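DNA damage response protein Rtt109, putative (Neosartorya fumigata, PDB 5ZB9) probably transfers acetyl groups from acetyl-CoA to lysines of histones, including histone H3, as a fungal histone acetyltransferase active in the DNA damage response. Local coordinates at residues Asn54-Val59 and Glu422-Ala427; Glu77-Gly82 and Thr88-Lys93; Pro240-Gln243 and Asn247-Ala250; Gly131-Val136 and Val332-Ser337. One frame throughout, in Å; residues are numbered along the deposited sequence.

Interaction 1: residues Asn54-Val59 and Glu422-Ala427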
loop_
_atom_site.group_PDB
_atom_site.type_symbol
_atom_site.label_atom_id
_atom_site.label_comp_id
_atom_site.label_asym_id
_atom_site.label_seq_id
_atom_site.Cartn_x
_atom_site.Cartn_y
_atom_site.Cartn_z
ATOM N N ASN A 54 4.617 -11.084 -1.428
ATOM C CA ASN A 54 3.244 -10.805 -1.845
ATOM C C ASN A 54 2.219 -11.234 -0.809
ATOM O O ASN A 54 2.355 -12.290 -0.198
ATOM C CB ASN A 54 2.911 -11.504 -3.162
ATOM C CG ASN A 54 3.817 -11.091 -4.296
ATOM O OD1 ASN A 54 4.422 -10.022 -4.274
ATOM N ND2 ASN A 54 3.910 -11.943 -5.305
ATOM N N HIS A 55 1.191 -10.413 -0.625
ATOM C CA HIS A 55 0.060 -10.755 0.230
ATOM C C HIS A 55 -1.244 -10.455 -0.473
ATOM O O HIS A 55 -1.405 -9.387 -1.063
ATOM C CB HIS A 55 0.095 -9.980 1.542
ATOM C CG HIS A 55 1.240 -10.342 2.427
ATOM N ND1 HIS A 55 1.154 -11.331 3.381
ATOM C CD2 HIS A 55 2.493 -9.839 2.515
ATOM C CE1 HIS A 55 2.308 -11.426 4.017
ATOM N NE2 HIS A 55 3.138 -10.529 3.511
ATOM N N PHE A 56 -2.184 -11.386 -0.394
ATOM C CA PHE A 56 -3.505 -11.146 -0.945
ATOM C C PHE A 56 -4.590 -11.622 0.009
ATOM O O PHE A 56 -4.557 -12.746 0.495
ATOM C CB PHE A 56 -3.663 -11.833 -2.295
ATOM C CG PHE A 56 -5.018 -11.644 -2.897
ATOM C CD1 PHE A 56 -5.378 -10.428 -3.447
ATOM C CD2 PHE A 56 -5.937 -12.678 -2.902
ATOM C CE1 PHE A 56 -6.630 -10.248 -3.991
ATOM C CE2 PHE A 56 -7.184 -12.503 -3.446
ATOM C CZ PHE A 56 -7.535 -11.287 -3.991
ATOM N N LEU A 57 -5.550 -10.750 0.279
ATOM C CA LEU A 57 -6.660 -11.088 1.142
ATOM C C LEU A 57 -7.954 -11.030 0.358
ATOM O O LEU A 57 -8.310 -9.977 -0.178
ATOM C CB LEU A 57 -6.734 -10.136 2.343
ATOM C CG LEU A 57 -8.007 -10.225 3.197
ATOM C CD1 LEU A 57 -8.096 -11.568 3.919
ATOM C CD2 LEU A 57 -8.085 -9.075 4.197
ATOM N N ALA A 58 -8.648 -12.160 0.282
ATOM C CA ALA A 58 -9.997 -12.193 -0.270
ATOM C C ALA A 58 -11.000 -12.334 0.859
ATOM O O ALA A 58 -10.830 -13.154 1.771
ATOM C CB ALA A 58 -10.150 -13.323 -1.270
ATOM N N VAL A 59 -12.042 -11.518 0.805
ATOM C CA VAL A 59 -13.058 -11.546 1.837
ATOM C C VAL A 59 -14.390 -11.887 1.198
ATOM O O VAL A 59 -14.777 -11.293 0.196
ATOM C CB VAL A 59 -13.157 -10.204 2.586
ATOM C CG1 VAL A 59 -14.186 -10.297 3.707
ATOM C CG2 VAL A 59 -11.789 -9.802 3.134
ATOM N N GLU A 422 5.331 -18.866 -8.254
ATOM C CA GLU A 422 4.573 -19.389 -9.383
ATOM C C GLU A 422 3.108 -19.661 -9.025
ATOM O O GLU A 422 2.196 -19.269 -9.760
ATOM C CB GLU A 422 5.240 -20.669 -9.901
ATOM C CG GLU A 422 4.497 -21.356 -11.036
ATOM C CD GLU A 422 5.071 -22.728 -11.371
ATOM O OE1 GLU A 422 5.256 -23.016 -12.575
ATOM O OE2 GLU A 422 5.325 -23.519 -10.432
ATOM N N ASP A 423 2.882 -20.326 -7.895
ATOM C CA ASP A 423 1.524 -20.672 -7.473
ATOM C C ASP A 423 0.695 -19.461 -7.057
ATOM O O ASP A 423 -0.524 -19.428 -7.274
ATOM C CB ASP A 423 1.568 -21.678 -6.325
ATOM C CG ASP A 423 2.043 -23.042 -6.771
ATOM O OD1 ASP A 423 2.057 -23.281 -7.995
ATOM O OD2 ASP A 423 2.392 -23.874 -5.904
ATOM N N TYR A 424 1.354 -18.476 -6.452
ATOM C CA TYR A 424 0.683 -17.241 -6.063
ATOM C C TYR A 424 0.147 -16.527 -7.304
ATOM O O TYR A 424 -1.035 -16.156 -7.352
ATOM C CB TYR A 424 1.631 -16.332 -5.271
ATOM C CG TYR A 424 1.016 -15.013 -4.868
ATOM C CD1 TYR A 424 0.375 -14.867 -3.641
ATOM C CD2 TYR A 424 1.067 -13.913 -5.718
ATOM C CE1 TYR A 424 -0.199 -13.659 -3.271
ATOM C CE2 TYR A 424 0.491 -12.707 -5.363
ATOM C CZ TYR A 424 -0.136 -12.582 -4.137
ATOM O OH TYR A 424 -0.697 -11.375 -3.787
ATOM N N LYS A 425 1.013 -16.345 -8.303
ATOM C CA LYS A 425 0.596 -15.815 -9.604
ATOM C C LYS A 425 -0.581 -16.589 -10.191
ATOM O O LYS A 425 -1.516 -15.996 -10.724
ATOM C CB LYS A 425 1.757 -15.842 -10.596
ATOM C CG LYS A 425 2.810 -14.759 -10.395
ATOM C CD LYS A 425 4.043 -15.025 -11.276
ATOM C CE LYS A 425 4.740 -13.735 -11.704
ATOM N NZ LYS A 425 3.916 -12.944 -12.674
ATOM N N ALA A 426 -0.544 -17.914 -10.084
ATOM C CA ALA A 426 -1.626 -18.732 -10.627
ATOM C C ALA A 426 -2.910 -18.507 -9.848
ATOM O O ALA A 426 -4.000 -18.566 -10.410
ATOM C CB ALA A 426 -1.246 -20.213 -10.619
ATOM N N ALA A 427 -2.782 -18.237 -8.552
ATOM C CA ALA A 427 -3.954 -17.991 -7.718
ATOM C C ALA A 427 -4.623 -16.677 -8.101
ATOM O O ALA A 427 -5.849 -16.609 -8.199
ATOM C CB ALA A 427 -3.572 -17.988 -6.238
#
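Y424 and N54 account for most of this contact, an aromatic ring reaching from helix 421-432 to strand 50-61 and lying against a short polar side chain. The methylene of N54 is the part that touches: CB sits over one face of the Y424 ring, 3.6 Å from its centroid and displaced toward the rim, in a CH-pi contact. Its closest ring atom is CZ of Y424, 3.4 Å from N54 CB. The amide follows the ring round, with N54 ND2 3.5 Å from Y424 CD2, but its plane is turned 43° from the ring plane, so this is no flat stack. An asparagine suits the place because its CB is an apolar surface for the ring, while the amide ND2 continues along the ring's CD2–CE2 side.

The tyrosine can span the gap because its CG stands anti to the backbone N (chi1 178°), sending the ring off the helix to the strand. Its hydroxyl ends close to the strand: Y424 OH lies 3.4 Å from F56 CB and equally far from H55 O, to which it is not hydrogen-bonded. The real polar partner of this buried hydroxyl is the carboxylate of E77, on the next strand. F56 touches chiefly through CB, its ring leading away from the helix.

Strand 50-61 runs between strands 22-35 and 71-82, hydrogen-bonded to both. H55, on the other face, meets helix 111-127, while helix 421-432 is backed by helix 439-457, where A427 and D423 pack on L456.

Interaction 2: residues Glu77-Gly82 and Thr88-Lys93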
loop_
_atom_site.group_PDB
_atom_site.type_symbol
_atom_site.label_atom_id
_atom_site.label_comp_id
_atom_site.label_asym_id
_atom_site.label_seq_id
_atom_site.Cartn_x
_atom_site.Cartn_y
_atom_site.Cartn_z
ATOM N N GLU A 77 -4.574 -6.653 -2.525
ATOM C CA GLU A 77 -3.211 -7.152 -2.619
ATOM C C GLU A 77 -2.249 -6.140 -2.031
ATOM O O GLU A 77 -2.343 -4.946 -2.303
ATOM C CB GLU A 77 -2.816 -7.462 -4.063
ATOM C CG GLU A 77 -1.412 -8.064 -4.175
ATOM C CD GLU A 77 -1.009 -8.404 -5.605
ATOM O OE1 GLU A 77 -0.712 -9.590 -5.877
ATOM O OE2 GLU A 77 -0.970 -7.488 -6.455
ATOM N N VAL A 78 -1.326 -6.628 -1.213
ATOM C CA VAL A 78 -0.325 -5.774 -0.599
ATOM C C VAL A 78 1.063 -6.360 -0.796
ATOM O O VAL A 78 1.282 -7.528 -0.498
ATOM C CB VAL A 78 -0.574 -5.606 0.895
ATOM C CG1 VAL A 78 0.429 -4.643 1.473
ATOM C CG2 VAL A 78 -2.005 -5.135 1.155
ATOM N N LEU A 79 1.992 -5.551 -1.301
ATOM C CA LEU A 79 3.369 -5.988 -1.480
ATOM C C LEU A 79 4.251 -5.446 -0.363
ATOM O O LEU A 79 4.257 -4.238 -0.097
ATOM C CB LEU A 79 3.906 -5.533 -2.834
ATOM C CG LEU A 79 2.985 -5.730 -4.041
ATOM C CD1 LEU A 79 3.618 -5.111 -5.285
ATOM C CD2 LEU A 79 2.669 -7.203 -4.262
ATOM N N VAL A 80 4.990 -6.333 0.297
ATOM C CA VAL A 80 5.920 -5.910 1.339
ATOM C C VAL A 80 7.343 -5.999 0.817
ATOM O O VAL A 80 7.819 -7.080 0.483
ATOM C CB VAL A 80 5.792 -6.763 2.622
ATOM C CG1 VAL A 80 6.692 -6.209 3.721
ATOM C CG2 VAL A 80 4.351 -6.810 3.097
ATOM N N TYR A 81 8.007 -4.851 0.726
ATOM C CA TYR A 81 9.407 -4.784 0.316
ATOM C C TYR A 81 10.306 -4.637 1.533
ATOM O O TYR A 81 9.936 -3.992 2.511
ATOM C CB TYR A 81 9.653 -3.612 -0.632
ATOM C CG TYR A 81 8.844 -3.627 -1.909
ATOM C CD1 TYR A 81 7.595 -3.016 -1.976
ATOM C CD2 TYR A 81 9.337 -4.227 -3.058
ATOM C CE1 TYR A 81 6.865 -3.019 -3.143
ATOM C CE2 TYR A 81 8.607 -4.237 -4.231
ATOM C CZ TYR A 81 7.376 -3.634 -4.269
ATOM O OH TYR A 81 6.657 -3.644 -5.441
ATOM N N GLY A 82 11.490 -5.233 1.467
ATOM C CA GLY A 82 12.472 -5.078 2.521
ATOM C C GLY A 82 13.861 -4.800 1.985
ATOM O O GLY A 82 14.333 -5.471 1.071
ATOM N N THR A 88 8.792 -1.460 3.293
ATOM C CA THR A 88 7.739 -0.757 2.577
ATOM C C THR A 88 6.533 -1.646 2.364
ATOM O O THR A 88 6.622 -2.687 1.722
ATOM C CB THR A 88 8.225 -0.236 1.215
ATOM O OG1 THR A 88 9.316 0.665 1.421
ATOM C CG2 THR A 88 7.101 0.504 0.503
ATOM N N ILE A 89 5.403 -1.219 2.909
ATOM C CA ILE A 89 4.147 -1.909 2.696
ATOM C C ILE A 89 3.305 -1.164 1.649
ATOM O O ILE A 89 2.768 -0.084 1.908
ATOM C CB ILE A 89 3.389 -2.053 4.010
ATOM C CG1 ILE A 89 4.249 -2.841 5.009
ATOM C CG2 ILE A 89 2.066 -2.753 3.791
ATOM C CD1 ILE A 89 3.571 -3.080 6.328
ATOM N N PHE A 90 3.215 -1.748 0.455
ATOM C CA PHE A 90 2.584 -1.081 -0.676
ATOM C C PHE A 90 1.311 -1.779 -1.115
ATOM O O PHE A 90 1.311 -2.987 -1.355
ATOM C CB PHE A 90 3.556 -1.004 -1.860
ATOM C CG PHE A 90 2.931 -0.480 -3.119
ATOM C CD1 PHE A 90 2.630 0.865 -3.249
ATOM C CD2 PHE A 90 2.645 -1.333 -4.173
ATOM C CE1 PHE A 90 2.048 1.355 -4.416
ATOM C CE2 PHE A 90 2.065 -0.851 -5.339
ATOM C CZ PHE A 90 1.766 0.495 -5.460
ATOM N N VAL A 91 0.228 -1.014 -1.224
ATOM C CA VAL A 91 -1.040 -1.548 -1.714
ATOM C C VAL A 91 -1.025 -1.547 -3.239
ATOM O O VAL A 91 -0.907 -0.490 -3.855
ATOM C CB VAL A 91 -2.239 -0.723 -1.212
ATOM C CG1 VAL A 91 -3.550 -1.376 -1.636
ATOM C CG2 VAL A 91 -2.167 -0.544 0.298
ATOM N N SER A 92 -1.131 -2.720 -3.851
ATOM C CA SER A 92 -1.058 -2.796 -5.301
ATOM C C SER A 92 -2.435 -2.921 -5.927
ATOM O O SER A 92 -2.659 -2.441 -7.033
ATOM C CB SER A 92 -0.179 -3.965 -5.737
ATOM O OG SER A 92 -0.631 -5.178 -5.169
ATOM N N LYS A 93 -3.361 -3.550 -5.210
ATOM C CA LYS A 93 -4.704 -3.804 -5.733
ATOM C C LYS A 93 -5.746 -3.747 -4.627
ATOM O O LYS A 93 -5.501 -4.188 -3.502
ATOM C CB LYS A 93 -4.773 -5.182 -6.418
ATOM C CG LYS A 93 -3.938 -5.325 -7.678
ATOM C CD LYS A 93 -3.720 -6.795 -8.053
ATOM C CE LYS A 93 -2.716 -6.908 -9.195
ATOM N NZ LYS A 93 -2.127 -8.268 -9.320
#
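The rings of Y81 and F90 are met across the hairpin at their edges. The T88 carbonyl oxygen and F90 CB lie near the plane of the Y81 ring, with F90 CB 4.1 Å from Y81 CE1; L79 CD1 likewise comes to the rim of F90, while F259 stacks on that phenylalanine. Y81, L79 and F90 lie side by side, their side chains pointing the same way, and form an apolar patch on a face that also carries T88, E77 and K93.

V78, V80, I89 and V91 occupy the other face. Beta-branched residues suit strands, and here the methyls V78 CG1 and I89 CG2 close to 3.4 Å. The backbones are antiparallel: L79 with F90 and Y81 with T88 form hydrogen-bonded pairs, and L79 N reaches F90 O at 2.7 Å.

At E77 the register slips by one residue in a classic beta bulge, where S92 and K93 both face the glutamate. S92 N binds E77 O at 3.0 Å, and K93 N makes a longer, weak bond to the same oxygen. The extended E77 chain carries OE2 within 2.7 Å of S92 OG, which meets it on the anti side, somewhat out of the carboxylate plane. K93 runs alongside and adds a salt bridge, NZ to E77 OE2 at 3.2 Å, weak as a hydrogen bond. The bulge thus brings two donors to one carboxylate oxygen, while Y424 OH holds the other, OE1.

Strands 50-61 and 133-140 flank the hairpin on its two sides, and helix 111-127 packs on the valine and isoleucine face.

Interaction 3: residues Pro240-Gln243 and Asn247-Ala250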
loop_
_atom_site.group_PDB
_atom_site.type_symbol
_atom_site.label_atom_id
_atom_site.label_comp_id
_atom_site.label_asym_id
_atom_site.label_seq_id
_atom_site.Cartn_x
_atom_site.Cartn_y
_atom_site.Cartn_z
ATOM N N PRO A 240 8.183 12.887 1.845
ATOM C CA PRO A 240 9.132 12.707 2.952
ATOM C C PRO A 240 10.514 12.281 2.468
ATOM O O PRO A 240 11.004 11.230 2.883
ATOM C CB PRO A 240 8.482 11.598 3.781
ATOM C CG PRO A 240 7.792 10.753 2.742
ATOM C CD PRO A 240 7.262 11.743 1.724
ATOM N N LEU A 241 11.118 13.100 1.610
ATOM C CA LEU A 241 12.387 12.796 0.945
ATOM C C LEU A 241 13.521 12.351 1.872
ATOM O O LEU A 241 14.176 11.344 1.618
ATOM C CB LEU A 241 12.846 14.016 0.153
ATOM C CG LEU A 241 14.246 13.936 -0.449
ATOM C CD1 LEU A 241 14.341 12.822 -1.493
ATOM C CD2 LEU A 241 14.609 15.275 -1.040
ATOM N N HIS A 242 13.750 13.096 2.945
ATOM C CA HIS A 242 14.890 12.830 3.811
ATOM C C HIS A 242 14.734 11.577 4.657
ATOM O O HIS A 242 15.722 11.048 5.157
ATOM C CB HIS A 242 15.163 14.049 4.691
ATOM C CG HIS A 242 15.620 15.237 3.905
ATOM N ND1 HIS A 242 14.751 16.202 3.439
ATOM C CD2 HIS A 242 16.844 15.576 3.439
ATOM C CE1 HIS A 242 15.428 17.103 2.747
ATOM N NE2 HIS A 242 16.699 16.745 2.729
ATOM N N GLN A 243 13.508 11.081 4.796
ATOM C CA GLN A 243 13.292 9.838 5.538
ATOM C C GLN A 243 13.420 8.612 4.637
ATOM O O GLN A 243 13.701 7.513 5.105
ATOM C CB GLN A 243 11.926 9.844 6.215
ATOM C CG GLN A 243 11.734 10.959 7.226
ATOM C CD GLN A 243 10.529 10.720 8.116
ATOM O OE1 GLN A 243 10.550 9.845 8.987
ATOM N NE2 GLN A 243 9.465 11.491 7.899
ATOM N N ASN A 247 20.638 10.163 0.189
ATOM C CA ASN A 247 21.282 11.251 -0.525
ATOM C C ASN A 247 20.270 12.083 -1.292
ATOM O O ASN A 247 19.975 11.805 -2.451
ATOM C CB ASN A 247 22.347 10.706 -1.478
ATOM C CG ASN A 247 23.073 11.804 -2.241
ATOM O OD1 ASN A 247 22.945 12.995 -1.935
ATOM N ND2 ASN A 247 23.846 11.403 -3.245
ATOM N N PRO A 248 19.742 13.125 -0.644
ATOM C CA PRO A 248 18.750 14.041 -1.221
ATOM C C PRO A 248 19.319 14.879 -2.362
ATOM O O PRO A 248 18.584 15.654 -2.988
ATOM C CB PRO A 248 18.365 14.935 -0.038
ATOM C CG PRO A 248 18.789 14.168 1.171
ATOM C CD PRO A 248 20.008 13.426 0.770
ATOM N N ASN A 249 20.616 14.732 -2.618
ATOM C CA ASN A 249 21.274 15.489 -3.676
ATOM C C ASN A 249 21.563 14.630 -4.898
ATOM O O ASN A 249 22.049 15.131 -5.911
ATOM C CB ASN A 249 22.568 16.120 -3.160
ATOM C CG ASN A 249 22.325 17.412 -2.399
ATOM O OD1 ASN A 249 21.220 17.665 -1.915
ATOM N ND2 ASN A 249 23.358 18.241 -2.295
ATOM N N ALA A 250 21.256 13.338 -4.798
ATOM C CA ALA A 250 21.354 12.431 -5.938
ATOM C C ALA A 250 20.386 12.882 -7.043
ATOM O O ALA A 250 19.494 13.695 -6.787
ATOM C CB ALA A 250 21.062 11.006 -5.494
#
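P248 presents its ring carbons to two side chains of the short helix 241-244. The closer meeting is with the imidazole of H242, whose CD2 stands 3.3 Å from P248 CG; NE2 of H242 follows at 3.7 Å from P248 CB. Histidine and proline side chains cross at about a right angle. L241 adds the second touch, its methyl CD2 lying 3.9 Å from P248 CB. That same methyl is 4.2 Å above one face of the H242 ring, toward its rim, and the three side chains form a small cluster near the surface.

A side-chain torsion on one side and a turn on the other bring the partners together. The L241 CG points opposite the backbone N (chi1 172°), which carries the isobutyl group out to the proline. On the other segment, N247 to A250 form a type I beta turn, closed by A250 N to N247 O at 3.1 Å. Proline suits the second position of such a turn, since its ring fixes phi near the value required. N247 reinforces the bend as an Asx turn: its OD1 accepts the N249 backbone N at 3.0 Å, from above the carbonyl plane. P240 occupies the N-cap position of the helix.

Farther out, Q333 of a loop touches both H242 and P248. Behind the helix, P240 and Q243 pack against strands 202-208 and 317-324, so the helix joins the turn to the sheet.

Interaction 4: residues Gly131-Val136 and Val332-Ser337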
loop_
_atom_site.group_PDB
_atom_site.type_symbol
_atom_site.label_atom_id
_atom_site.label_comp_id
_atom_site.label_asym_id
_atom_site.label_seq_id
_atom_site.Cartn_x
_atom_site.Cartn_y
_atom_site.Cartn_z
ATOM N N GLY A 131 14.345 -0.841 15.176
ATOM C CA GLY A 131 15.264 0.156 14.662
ATOM C C GLY A 131 15.167 0.461 13.172
ATOM O O GLY A 131 15.876 1.335 12.678
ATOM N N VAL A 132 14.298 -0.243 12.452
ATOM C CA VAL A 132 14.168 -0.038 11.010
ATOM C C VAL A 132 12.897 0.722 10.633
ATOM O O VAL A 132 11.786 0.295 10.953
ATOM C CB VAL A 132 14.183 -1.375 10.257
ATOM C CG1 VAL A 132 13.943 -1.150 8.763
ATOM C CG2 VAL A 132 15.499 -2.101 10.501
ATOM N N ARG A 133 13.073 1.852 9.955
ATOM C CA ARG A 133 11.955 2.642 9.447
ATOM C C ARG A 133 11.000 1.797 8.592
ATOM O O ARG A 133 11.439 0.974 7.779
ATOM C CB ARG A 133 12.484 3.832 8.638
ATOM C CG ARG A 133 11.413 4.792 8.162
ATOM C CD ARG A 133 12.013 6.069 7.602
ATOM N NE ARG A 133 12.389 7.004 8.656
ATOM C CZ ARG A 133 13.603 7.524 8.802
ATOM N NH1 ARG A 133 14.571 7.202 7.954
ATOM N NH2 ARG A 133 13.848 8.370 9.795
ATOM N N LEU A 134 9.697 1.980 8.804
ATOM C CA LEU A 134 8.677 1.280 8.024
ATOM C C LEU A 134 7.719 2.268 7.354
ATOM O O LEU A 134 7.284 3.252 7.962
ATOM C CB LEU A 134 7.890 0.308 8.902
ATOM C CG LEU A 134 6.863 -0.568 8.174
ATOM C CD1 LEU A 134 6.797 -1.928 8.829
ATOM C CD2 LEU A 134 5.469 0.065 8.138
ATOM N N MET A 135 7.379 1.987 6.102
ATOM C CA MET A 135 6.508 2.858 5.325
ATOM C C MET A 135 5.292 2.119 4.764
ATOM O O MET A 135 5.414 1.008 4.238
ATOM C CB MET A 135 7.297 3.493 4.181
ATOM C CG MET A 135 6.448 4.296 3.231
ATOM S SD MET A 135 7.424 5.244 2.055
ATOM C CE MET A 135 7.900 3.972 0.890
ATOM N N VAL A 136 4.119 2.730 4.893
ATOM C CA VAL A 136 2.944 2.262 4.173
ATOM C C VAL A 136 2.684 3.231 3.038
ATOM O O VAL A 136 2.663 4.442 3.239
ATOM C CB VAL A 136 1.697 2.157 5.069
ATOM C CG1 VAL A 136 0.497 1.676 4.254
ATOM C CG2 VAL A 136 1.962 1.221 6.225
ATOM N N VAL A 332 16.322 11.774 11.891
ATOM C CA VAL A 332 17.376 10.857 11.475
ATOM C C VAL A 332 17.214 10.507 9.999
ATOM O O VAL A 332 16.267 9.821 9.619
ATOM C CB VAL A 332 17.371 9.554 12.310
ATOM C CG1 VAL A 332 18.465 8.611 11.831
ATOM C CG2 VAL A 332 17.540 9.866 13.789
ATOM N N GLN A 333 18.140 10.983 9.171
ATOM C CA GLN A 333 18.081 10.741 7.732
ATOM C C GLN A 333 18.256 9.256 7.414
ATOM O O GLN A 333 18.963 8.538 8.126
ATOM C CB GLN A 333 19.143 11.575 6.999
ATOM C CG GLN A 333 19.117 11.419 5.480
ATOM C CD GLN A 333 19.771 12.580 4.748
ATOM O OE1 GLN A 333 19.089 13.500 4.286
ATOM N NE2 GLN A 333 21.097 12.536 4.630
ATOM N N MET A 334 17.581 8.802 6.358
ATOM C CA MET A 334 17.732 7.444 5.840
ATOM C C MET A 334 19.204 7.143 5.541
ATOM O O MET A 334 19.956 8.036 5.147
ATOM C CB MET A 334 16.869 7.267 4.581
ATOM C CG MET A 334 17.017 5.926 3.852
ATOM S SD MET A 334 16.686 4.456 4.855
ATOM C CE MET A 334 14.929 4.590 5.175
ATOM N N THR A 335 19.620 5.895 5.752
ATOM C CA THR A 335 20.993 5.498 5.452
ATOM C C THR A 335 21.040 4.512 4.276
ATOM O O THR A 335 20.084 3.780 4.020
ATOM C CB THR A 335 21.697 4.883 6.695
ATOM O OG1 THR A 335 21.031 3.681 7.096
ATOM C CG2 THR A 335 21.694 5.869 7.859
ATOM N N SER A 336 22.163 4.517 3.561
ATOM C CA SER A 336 22.341 3.714 2.351
ATOM C C SER A 336 22.871 2.298 2.636
ATOM O O SER A 336 23.745 2.111 3.486
ATOM C CB SER A 336 23.289 4.446 1.391
ATOM O OG SER A 336 23.572 3.678 0.234
ATOM N N SER A 337 22.335 1.309 1.921
ATOM C CA SER A 337 22.840 -0.063 1.996
ATOM C C SER A 337 23.521 -0.460 0.681
ATOM O O SER A 337 23.848 -1.630 0.471
ATOM C CB SER A 337 21.711 -1.052 2.334
ATOM O OG SER A 337 20.764 -1.169 1.279
#
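R133 reaches from strand 133-140 to the loop that carries V332 and M334. Its CB points toward that loop; CG stands anti to the backbone N (chi1 -175°) and chi2 is also near 180°, carrying CD out to the loop. The first atom to touch is CD, 4.1 Å from the methyl CE of M334. A bend at chi3 (-81°) then turns the guanidinium. NE is used by the side chain of N324 on the neighbouring strand 317-324, the strongest polar partner of this arginine. CZ lies 3.6 Å from V332 O. Both terminal nitrogens lie near that oxygen, but NH2 makes the bond. NH1 is 3.8 Å from M334 CE and equally far from M334 N, close approaches without a bond between them, and it also comes close to Q243 O. NH2 donates to V332 O at 2.8 Å with an N-H...O angle of 161°; the oxygen lies near the guanidinium plane, and the donor lies in the carbonyl plane of V332.

M334 bends at both chi2 and chi3, folding its CE back toward the arginine, and an unbranched thioether suits that course. Arginine fits because it is long enough to bridge the two backbones and reach V332 O, while presenting several N-H groups in one plane.

Here a buried arginine ties an irregular loop, through a backbone carbonyl, to a strand in the central mixed sheet of the Rtt109 acetyltransferase domain; the contact is structural and lies away from the CoA-binding residues.

How the interactions relate
Three of the four contacts reach one mixed sheet. Interactions 1 and 2 meet on neighbouring strands, where Y424 OH lies 2.7 Å from E77 OE1 and H55 O 2.8 Å from V78 N. Interaction 2 passes on to interaction 4 through I89 N and M135 O, 2.6 Å apart. Interaction 4 in turn touches interaction 3, M334 N lying 3.2 Å from H242 O. Interactions 1 and 3 stand on opposite sides of the chain's centre, their centres about 34 Å apart. Interaction 2 comes nearest the cofactor site: the V91 side chain is about 5 Å from that of A94, a CoA-binding residue, though no CoA is bound here.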